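Fructokinase (Vibrio cholerae serotype O1, PDB 5EYN) catalyses the ATP-dependent phosphorylation of fructose, as a fructokinase of the PfkB carbohydrate kinase family. Local coordinates at residues A300-Q305 / T310-Q315; D30-G35 / P258-G263; K238-A243 / W294-G299. One frame throughout, in Å; residues are numbered along the deposited sequence.

Interaction 1 of 3, residues A300-Q305 / T310-Q315; sequences ALATTQ and TALPNQ. With NA (sodium ion), chain F; ADP (adenosine-5'-diphosphate), chain E.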
# COMPACT_ATOMS: atom_id res chain seq x y z
N ALA A 300 -11.11 -26.36 -3.03
CA ALA A 300 -12.42 -26.10 -3.65
C ALA A 300 -13.24 -25.19 -2.77
O ALA A 300 -13.77 -24.18 -3.24
CB ALA A 300 -13.15 -27.39 -3.89
N LEU A 301 -13.36 -25.53 -1.50
CA LEU A 301 -14.19 -24.73 -0.61
C LEU A 301 -13.64 -23.32 -0.42
O LEU A 301 -14.41 -22.39 -0.27
CB LEU A 301 -14.40 -25.39 0.74
CG LEU A 301 -15.32 -26.61 0.73
CD1 LEU A 301 -15.23 -27.33 2.05
CD2 LEU A 301 -16.74 -26.17 0.46
N ALA A 302 -12.33 -23.15 -0.45
CA ALA A 302 -11.75 -21.83 -0.25
C ALA A 302 -12.20 -20.84 -1.29
O ALA A 302 -12.21 -19.64 -1.03
CB ALA A 302 -10.22 -21.93 -0.28
N THR A 303 -12.59 -21.33 -2.46
CA THR A 303 -12.95 -20.45 -3.56
C THR A 303 -14.37 -19.88 -3.44
O THR A 303 -14.76 -19.06 -4.26
CB THR A 303 -12.90 -21.15 -4.94
OG1 THR A 303 -13.96 -22.12 -5.04
CG2 THR A 303 -11.53 -21.77 -5.20
N THR A 304 -15.14 -20.31 -2.44
CA THR A 304 -16.56 -19.97 -2.37
C THR A 304 -16.82 -18.57 -1.84
O THR A 304 -17.94 -18.07 -1.96
CB THR A 304 -17.32 -20.99 -1.52
OG1 THR A 304 -16.75 -21.05 -0.20
CG2 THR A 304 -17.31 -22.37 -2.16
N GLN A 305 -15.82 -17.92 -1.27
CA GLN A 305 -15.96 -16.54 -0.82
C GLN A 305 -14.68 -15.74 -1.12
O GLN A 305 -13.57 -16.30 -1.21
CB GLN A 305 -16.21 -16.46 0.68
CG GLN A 305 -17.57 -16.99 1.11
CD GLN A 305 -17.81 -16.73 2.58
OE1 GLN A 305 -17.73 -17.62 3.40
NE2 GLN A 305 -18.09 -15.49 2.90
N THR A 310 -11.35 -16.44 4.01
CA THR A 310 -12.74 -16.33 4.43
C THR A 310 -13.44 -17.68 4.52
O THR A 310 -14.15 -17.95 5.49
CB THR A 310 -13.48 -15.41 3.48
OG1 THR A 310 -12.72 -14.20 3.34
CG2 THR A 310 -14.86 -15.10 4.03
N ALA A 311 -13.26 -18.51 3.50
CA ALA A 311 -13.98 -19.78 3.40
C ALA A 311 -13.11 -20.99 3.70
O ALA A 311 -13.47 -22.12 3.38
CB ALA A 311 -14.64 -19.89 2.02
N LEU A 312 -11.95 -20.77 4.31
CA LEU A 312 -11.14 -21.90 4.76
C LEU A 312 -12.00 -22.76 5.69
O LEU A 312 -12.51 -22.27 6.69
CB LEU A 312 -9.87 -21.41 5.47
CG LEU A 312 -8.87 -20.69 4.57
CD1 LEU A 312 -7.75 -20.10 5.41
CD2 LEU A 312 -8.32 -21.65 3.54
N PRO A 313 -12.15 -24.05 5.36
CA PRO A 313 -13.19 -24.82 6.04
C PRO A 313 -12.77 -25.38 7.39
O PRO A 313 -11.59 -25.62 7.66
CB PRO A 313 -13.47 -25.97 5.07
CG PRO A 313 -12.17 -26.18 4.36
CD PRO A 313 -11.62 -24.78 4.19
N ASN A 314 -13.75 -25.61 8.25
CA ASN A 314 -13.55 -26.47 9.40
C ASN A 314 -13.85 -27.91 9.01
O ASN A 314 -14.26 -28.19 7.88
CB ASN A 314 -14.39 -26.02 10.61
CG ASN A 314 -15.88 -25.90 10.32
OD1 ASN A 314 -16.44 -26.57 9.45
ND2 ASN A 314 -16.53 -25.03 11.07
N GLN A 315 -13.65 -28.83 9.93
CA GLN A 315 -13.86 -30.23 9.61
C GLN A 315 -15.32 -30.55 9.27
O GLN A 315 -15.56 -31.33 8.37
CB GLN A 315 -13.38 -31.11 10.75
CG GLN A 315 -11.87 -31.19 10.83
CD GLN A 315 -11.38 -32.27 11.75
OE1 GLN A 315 -12.09 -33.24 12.01
NE2 GLN A 315 -10.17 -32.13 12.24
NA NA F . -11.72 -17.25 -0.41
PB ADP E . -4.58 -20.61 -5.94
O1B ADP E . -4.61 -20.20 -4.49
O2B ADP E . -3.22 -20.33 -6.54
O3B ADP E . -5.63 -19.81 -6.68
PA ADP E . -5.32 -22.87 -7.39
O1A ADP E . -6.43 -21.98 -7.93
O2A ADP E . -4.16 -22.76 -8.34
O3A ADP E . -4.91 -22.16 -6.04
O5' ADP E . -5.74 -24.41 -7.30
C5' ADP E . -5.30 -25.22 -6.27
C4' ADP E . -6.27 -26.29 -5.81
O4' ADP E . -7.52 -25.71 -5.51
C3' ADP E . -6.53 -27.39 -6.77
O3' ADP E . -5.55 -28.38 -6.68
C2' ADP E . -7.84 -27.88 -6.31
O2' ADP E . -7.76 -28.66 -5.18
C1' ADP E . -8.50 -26.62 -5.93
N9 ADP E . -9.26 -26.00 -6.98
C8 ADP E . -8.93 -24.92 -7.72
N7 ADP E . -9.90 -24.64 -8.57
C5 ADP E . -10.88 -25.52 -8.41
C6 ADP E . -12.13 -25.73 -8.98
N6 ADP E . -12.61 -24.89 -10.03
N1 ADP E . -12.88 -26.74 -8.56
C2 ADP E . -12.49 -27.57 -7.57
N3 ADP E . -11.28 -27.40 -6.98
C4 ADP E . -10.49 -26.40 -7.39
O HOH W 1 -11.31 -18.66 1.44
O HOH W 2 -10.72 -17.15 -2.12

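Interaction 2 of 3, residues D30-G35 / P258-G263; sequences DLIPDG and PIDTTG. With FRU (beta-D-fructofuranose), chain B; BEF (beryllium trifluoride ion), chain D; ADP (adenosine-5'-diphosphate), chain E.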
# COMPACT_ATOMS: atom_id res chain seq x y z
N ASP A 30 -4.73 -8.15 1.58
CA ASP A 30 -5.20 -8.22 0.21
C ASP A 30 -6.40 -7.28 0.06
O ASP A 30 -7.43 -7.43 0.74
CB ASP A 30 -5.65 -9.64 -0.16
CG ASP A 30 -4.50 -10.63 -0.30
OD1 ASP A 30 -3.38 -10.24 -0.67
OD2 ASP A 30 -4.77 -11.84 -0.10
N LEU A 31 -6.28 -6.33 -0.85
CA LEU A 31 -7.36 -5.41 -1.17
C LEU A 31 -8.09 -5.97 -2.37
O LEU A 31 -7.56 -6.02 -3.48
CB LEU A 31 -6.77 -4.03 -1.46
CG LEU A 31 -6.06 -3.36 -0.28
CD1 LEU A 31 -5.28 -2.14 -0.75
CD2 LEU A 31 -7.03 -3.00 0.83
N ILE A 32 -9.31 -6.43 -2.14
CA ILE A 32 -10.04 -7.20 -3.14
C ILE A 32 -11.27 -6.42 -3.57
O ILE A 32 -12.11 -6.08 -2.73
CB ILE A 32 -10.44 -8.59 -2.59
CG1 ILE A 32 -9.16 -9.34 -2.18
CG2 ILE A 32 -11.23 -9.37 -3.64
CD1 ILE A 32 -9.39 -10.79 -1.77
N PRO A 33 -11.38 -6.13 -4.87
CA PRO A 33 -12.53 -5.35 -5.35
C PRO A 33 -13.85 -5.95 -4.92
O PRO A 33 -14.06 -7.16 -5.00
CB PRO A 33 -12.38 -5.43 -6.87
CG PRO A 33 -10.90 -5.59 -7.08
CD PRO A 33 -10.46 -6.48 -5.97
N ASP A 34 -14.75 -5.08 -4.48
CA ASP A 34 -16.10 -5.48 -4.10
C ASP A 34 -16.99 -4.27 -4.30
O ASP A 34 -17.26 -3.52 -3.36
CB ASP A 34 -16.12 -5.96 -2.65
CG ASP A 34 -17.36 -6.74 -2.30
OD1 ASP A 34 -17.76 -7.63 -3.09
OD2 ASP A 34 -17.93 -6.47 -1.23
N GLY A 35 -17.41 -4.08 -5.54
CA GLY A 35 -18.06 -2.86 -5.97
C GLY A 35 -17.03 -2.05 -6.71
O GLY A 35 -15.83 -2.25 -6.52
N PRO A 258 -15.48 -21.29 -9.10
CA PRO A 258 -14.90 -20.40 -8.09
C PRO A 258 -15.51 -19.02 -8.11
O PRO A 258 -15.78 -18.45 -9.17
CB PRO A 258 -13.43 -20.33 -8.50
CG PRO A 258 -13.41 -20.72 -9.92
CD PRO A 258 -14.50 -21.71 -10.10
N ILE A 259 -15.69 -18.48 -6.92
CA ILE A 259 -16.07 -17.10 -6.75
C ILE A 259 -14.81 -16.24 -6.61
O ILE A 259 -14.72 -15.17 -7.18
CB ILE A 259 -17.00 -16.96 -5.54
CG1 ILE A 259 -18.39 -17.52 -5.93
CG2 ILE A 259 -17.08 -15.52 -5.07
CD1 ILE A 259 -19.26 -17.85 -4.79
N ASP A 260 -13.82 -16.75 -5.88
CA ASP A 260 -12.52 -16.08 -5.74
C ASP A 260 -11.46 -17.15 -5.59
O ASP A 260 -11.49 -17.93 -4.63
CB ASP A 260 -12.53 -15.14 -4.54
CG ASP A 260 -11.21 -14.43 -4.34
OD1 ASP A 260 -10.37 -14.45 -5.26
OD2 ASP A 260 -11.01 -13.84 -3.25
N THR A 261 -10.55 -17.23 -6.54
CA THR A 261 -9.50 -18.23 -6.46
C THR A 261 -8.34 -17.82 -5.56
O THR A 261 -7.43 -18.61 -5.36
CB THR A 261 -8.93 -18.57 -7.85
OG1 THR A 261 -8.44 -17.38 -8.48
CG2 THR A 261 -9.99 -19.22 -8.72
N THR A 262 -8.35 -16.59 -5.05
CA THR A 262 -7.22 -16.10 -4.25
C THR A 262 -6.93 -17.05 -3.11
O THR A 262 -7.81 -17.32 -2.29
CB THR A 262 -7.53 -14.72 -3.64
OG1 THR A 262 -7.81 -13.77 -4.67
CG2 THR A 262 -6.36 -14.18 -2.83
N GLY A 263 -5.70 -17.55 -3.04
CA GLY A 263 -5.34 -18.42 -1.95
C GLY A 263 -5.88 -19.85 -1.97
O GLY A 263 -5.68 -20.56 -0.99
C1 FRU B . 1.38 -13.32 -1.42
C2 FRU B . -0.04 -13.52 -1.94
C3 FRU B . -1.16 -12.87 -1.16
C4 FRU B . -2.28 -13.85 -1.21
C5 FRU B . -1.56 -15.14 -1.34
C6 FRU B . -2.29 -16.19 -2.13
O1 FRU B . 1.57 -13.95 -0.20
O2 FRU B . -0.05 -13.04 -3.25
O3 FRU B . -1.41 -11.62 -1.73
O4 FRU B . -3.07 -13.86 -0.07
O5 FRU B . -0.29 -14.89 -1.93
O6 FRU B . -1.54 -17.38 -2.23
BE BEF D . -2.98 -19.40 -4.55
F1 BEF D . -4.00 -18.35 -5.04
F2 BEF D . -3.01 -19.63 -3.01
F3 BEF D . -1.56 -18.91 -4.75
PB ADP E . -4.58 -20.61 -5.94
O1B ADP E . -4.61 -20.20 -4.49
O2B ADP E . -3.22 -20.33 -6.54
O3B ADP E . -5.63 -19.81 -6.68
PA ADP E . -5.32 -22.87 -7.39
O1A ADP E . -6.43 -21.98 -7.93
O2A ADP E . -4.16 -22.76 -8.34
O3A ADP E . -4.91 -22.16 -6.04
O5' ADP E . -5.74 -24.41 -7.30
C5' ADP E . -5.30 -25.22 -6.27
C4' ADP E . -6.27 -26.29 -5.81
O4' ADP E . -7.52 -25.71 -5.51
C3' ADP E . -6.53 -27.39 -6.77
O3' ADP E . -5.55 -28.38 -6.68
C2' ADP E . -7.84 -27.88 -6.31
O2' ADP E . -7.76 -28.66 -5.18
C1' ADP E . -8.50 -26.62 -5.93
N9 ADP E . -9.26 -26.00 -6.98
C8 ADP E . -8.93 -24.92 -7.72
N7 ADP E . -9.90 -24.64 -8.57
C5 ADP E . -10.88 -25.52 -8.41
C6 ADP E . -12.13 -25.73 -8.98
N6 ADP E . -12.61 -24.89 -10.03
N1 ADP E . -12.88 -26.74 -8.56
C2 ADP E . -12.49 -27.57 -7.57
N3 ADP E . -11.28 -27.40 -6.98
C4 ADP E . -10.49 -26.40 -7.39

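Interaction 3 of 3, residues K238-A243 / W294-G299; sequences KGALVA and WANGCG. With ADP (adenosine-5'-diphosphate), chain E.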
# COMPACT_ATOMS: atom_id res chain seq x y z
N LYS A 238 -9.09 -30.00 -11.87
CA LYS A 238 -8.74 -31.40 -12.10
C LYS A 238 -8.04 -32.06 -10.91
O LYS A 238 -7.72 -33.25 -10.96
CB LYS A 238 -7.87 -31.52 -13.36
CG LYS A 238 -8.59 -31.17 -14.66
CD LYS A 238 -9.80 -32.06 -14.86
CE LYS A 238 -10.48 -31.83 -16.19
NZ LYS A 238 -11.68 -32.70 -16.34
N GLY A 239 -7.80 -31.30 -9.85
CA GLY A 239 -7.29 -31.86 -8.61
C GLY A 239 -5.80 -31.68 -8.47
O GLY A 239 -5.28 -30.55 -8.48
N ALA A 240 -5.09 -32.79 -8.30
CA ALA A 240 -3.65 -32.74 -8.08
C ALA A 240 -2.99 -34.03 -8.52
O ALA A 240 -3.54 -35.12 -8.37
CB ALA A 240 -3.37 -32.50 -6.62
N LEU A 241 -1.80 -33.89 -9.09
CA LEU A 241 -0.94 -35.02 -9.39
C LEU A 241 -0.02 -35.22 -8.21
O LEU A 241 0.64 -34.29 -7.75
CB LEU A 241 -0.15 -34.76 -10.67
CG LEU A 241 0.71 -35.94 -11.13
CD1 LEU A 241 1.06 -35.82 -12.60
CD2 LEU A 241 1.99 -36.05 -10.34
N VAL A 242 0.03 -36.45 -7.72
CA VAL A 242 0.82 -36.80 -6.55
C VAL A 242 1.98 -37.67 -7.01
O VAL A 242 1.76 -38.72 -7.60
CB VAL A 242 -0.04 -37.55 -5.52
CG1 VAL A 242 0.78 -37.89 -4.29
CG2 VAL A 242 -1.28 -36.74 -5.15
N ALA A 243 3.20 -37.20 -6.78
CA ALA A 243 4.39 -37.91 -7.24
C ALA A 243 5.26 -38.26 -6.04
O ALA A 243 5.75 -37.39 -5.32
CB ALA A 243 5.17 -37.07 -8.24
N TRP A 294 -8.14 -34.36 1.27
CA TRP A 294 -8.48 -33.21 2.10
C TRP A 294 -8.04 -31.91 1.44
O TRP A 294 -8.78 -30.93 1.43
CB TRP A 294 -7.81 -33.32 3.47
CG TRP A 294 -8.53 -34.22 4.46
CD1 TRP A 294 -8.96 -35.51 4.25
CD2 TRP A 294 -8.90 -33.88 5.80
NE1 TRP A 294 -9.57 -35.99 5.38
CE2 TRP A 294 -9.55 -35.01 6.34
CE3 TRP A 294 -8.74 -32.74 6.59
CZ2 TRP A 294 -10.05 -35.02 7.64
CZ3 TRP A 294 -9.24 -32.75 7.87
CH2 TRP A 294 -9.88 -33.88 8.39
N ALA A 295 -6.81 -31.89 0.93
CA ALA A 295 -6.27 -30.70 0.28
C ALA A 295 -7.17 -30.22 -0.86
O ALA A 295 -7.47 -29.03 -0.98
CB ALA A 295 -4.87 -31.01 -0.26
N ASN A 296 -7.61 -31.15 -1.70
CA ASN A 296 -8.49 -30.79 -2.80
C ASN A 296 -9.81 -30.21 -2.30
O ASN A 296 -10.32 -29.25 -2.87
CB ASN A 296 -8.77 -32.00 -3.68
CG ASN A 296 -7.69 -32.27 -4.70
OD1 ASN A 296 -7.00 -31.37 -5.19
ND2 ASN A 296 -7.58 -33.54 -5.08
N GLY A 297 -10.36 -30.79 -1.23
CA GLY A 297 -11.60 -30.28 -0.69
C GLY A 297 -11.47 -28.90 -0.12
O GLY A 297 -12.32 -28.05 -0.30
N CYS A 298 -10.36 -28.65 0.57
CA CYS A 298 -10.07 -27.33 1.09
C CYS A 298 -9.90 -26.31 -0.03
O CYS A 298 -10.41 -25.21 0.06
CB CYS A 298 -8.82 -27.37 1.96
SG CYS A 298 -9.02 -28.26 3.53
N GLY A 299 -9.12 -26.67 -1.05
CA GLY A 299 -8.92 -25.77 -2.17
C GLY A 299 -10.23 -25.39 -2.84
O GLY A 299 -10.42 -24.24 -3.22
PB ADP E . -4.58 -20.61 -5.94
O1B ADP E . -4.61 -20.20 -4.49
O2B ADP E . -3.22 -20.33 -6.54
O3B ADP E . -5.63 -19.81 -6.68
PA ADP E . -5.32 -22.87 -7.39
O1A ADP E . -6.43 -21.98 -7.93
O2A ADP E . -4.16 -22.76 -8.34
O3A ADP E . -4.91 -22.16 -6.04
O5' ADP E . -5.74 -24.41 -7.30
C5' ADP E . -5.30 -25.22 -6.27
C4' ADP E . -6.27 -26.29 -5.81
O4' ADP E . -7.52 -25.71 -5.51
C3' ADP E . -6.53 -27.39 -6.77
O3' ADP E . -5.55 -28.38 -6.68
C2' ADP E . -7.84 -27.88 -6.31
O2' ADP E . -7.76 -28.66 -5.18
C1' ADP E . -8.50 -26.62 -5.93
N9 ADP E . -9.26 -26.00 -6.98
C8 ADP E . -8.93 -24.92 -7.72
N7 ADP E . -9.90 -24.64 -8.57
C5 ADP E . -10.88 -25.52 -8.41
C6 ADP E . -12.13 -25.73 -8.98
N6 ADP E . -12.61 -24.89 -10.03
N1 ADP E . -12.88 -26.74 -8.56
C2 ADP E . -12.49 -27.57 -7.57
N3 ADP E . -11.28 -27.40 -6.98
C4 ADP E . -10.49 -26.40 -7.39

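Interaction 1 of 3, residues A300-Q305 / T310-Q315
Ala302 and Ala311 are joined through a sodium ion and one of its waters, and no direct hydrogen bond links 300-305 to 310-315. The metal takes Ala302 O at 2.5 Å and Gln305 O at 2.2 Å. Two waters and Gly307 O complete the five ligands found. One of these waters also accepts a hydrogen bond from Ala311 N at 2.8 Å, so the ion reaches the second segment through its own hydration shell.

The direct contacts are van der Waals, several of them methyl groups against polar atoms. The methyl of Ala311 sits against Thr304 and Leu301, 3.3 Å from Thr304 OG1 and 3.4 Å from Leu301 O. That carbonyl takes two bonds, from Thr304 N and from Thr304 OG1. The hydroxyl lies between the backbone N and the carbonyl carbon (chi1 57°), which turns it back to Leu301 O in the carbonyl plane. Leu301 reaches Pro313 with one branch, CD1, 3.8 Å from the ring carbon CB. Nearer the solvent the extended side chain of Gln305 crosses Thr310 at about a right angle. Its NE2 lies 3.4 Å from Thr310 CG2.

On the inner side, Leu312 packs on helices 46-56 and 264-278. Ala300 CB touches the adenine of ADP. This is a monovalent-cation site at the C-terminal end of helix 285-302, beside the nucleotide pocket, consistent with the monovalent-cation sites known in ribokinase-like sugar kinases.

Interaction 2 of 3, residues D30-G35 / P258-G263
Asp30 and Ile32 meet Thr262 and Asp260 through van der Waals contacts alone, with no hydrogen bond between the two segments. Ile32 comes from the strand and Asp260 from the loop, in opposite directions. The tip methyl Ile32 CD1 stops 3.8 Å from Asp260 OD2. Thr262 turns its methyl to the strand, and CG2 lies 3.9 Å from Asp30 OD2. CG2 is anti to the backbone N, with OG1 beside it (chi1 -59°), which leaves the hydroxyl to face Asp260.

Hydrogen bonds inside 258-263 shape the loop. Asp260 OD1 accepts from Thr262 N at 3.0 Å, forming an Asx turn. This N-H meets the oxygen from above the carboxylate plane, 65° out of it. Thr262 OG1 donates to the same oxygen, Asp260 OD1, at 2.7 Å, on its syn lone pair. Asp260 OD2 accepts from Gly307 N, so both oxygens of this buried carboxylate have a partner.

The loop leads into helix 264-278, whose N-terminal end forms the anion hole of the PfkB family. Strand 28-33 belongs to the small four-stranded sheet that forms the lid over the sugar in this family. Leu31 and Asp34 of this strand region also meet the second subunit.

The ligand bonds fall on both segments. Asp30 grips fructose with both oxygens: OD1 accepts from fructose O3 and OD2 from fructose O4, each at 2.6 Å. Gly263 N donates to F1 of beryllium trifluoride at 2.7 Å, with a bent N-H...F angle of 134°. Gly45, Ala46, Asn49 and Asp266 also bind the sugar.

Interaction 3 of 3, residues K238-A243 / W294-G299
Asn296 meets Gly239 beside the ribose of ADP, and the two residues take one hydroxyl each. Ribose O2' donates to Asn296 OD1 at 2.8 Å, and ribose O3' donates to Gly239 O at 2.8 Å. One acceptor is a side-chain amide on a helix. The other is a backbone carbonyl just before a strand.

The protein atoms also touch directly. Asn296 OD1 lies 3.5 Å from Gly239 CA. The methyl carbon Ala240 CB approaches Asn296 OD1 at 4.1 Å. No hydrogen bond runs between the segments. Gly239 has backbone angles (phi 99°, psi -123°) that suit glycine, and its CA lies against the amide.

A second shell sets the amide. Asn296 ND2 donates to Val251 O, which fixes the rotation of the group and keeps OD1 on the ribose side. Asn296 CG is anti to the carbonyl carbon (chi1 -83°), which carries the amide from the helix toward Gly239. Phe268 of helix 264-278 packs on both Ala240 and Asn296. Nearly a turn later in helix 285-302, Gly299 CA comes within 3.6 Å of ribose O4'.

Farther out, Ala240 packs on Val292, and Val242 on Ile288 and Val292, of helix 285-302. This places strand 240-244, next to the outermost strand of the large sheet, beside that helix. Both ribose hydroxyls act as donors to oxygens held by the protein framework, which is consistent with a pocket that recognises both of them.

How the interactions relate
Of the six segments, 30-35 on strand 28-33 comes first, and interaction 2 closes the longest loop, back to 258-263. It ties the small sheet to the loop before helix 264-278. Residues 238-243 lie within that loop, but their partner 294-299 follows it, so interactions 2 and 3 cross. Interaction 3 joins the start of strand 240-244, in the antiparallel part of the large sheet, to helix 285-302. Interaction 1 opens after both have closed. It closes a short loop between the end of that helix and the approach to helix 315-322. Thr303 O probably bonds to Ile259 N and Asp260 N, linking interactions 1 and 2. Pro313 packs on Cys298, linking 1 and 3. All three touch ADP.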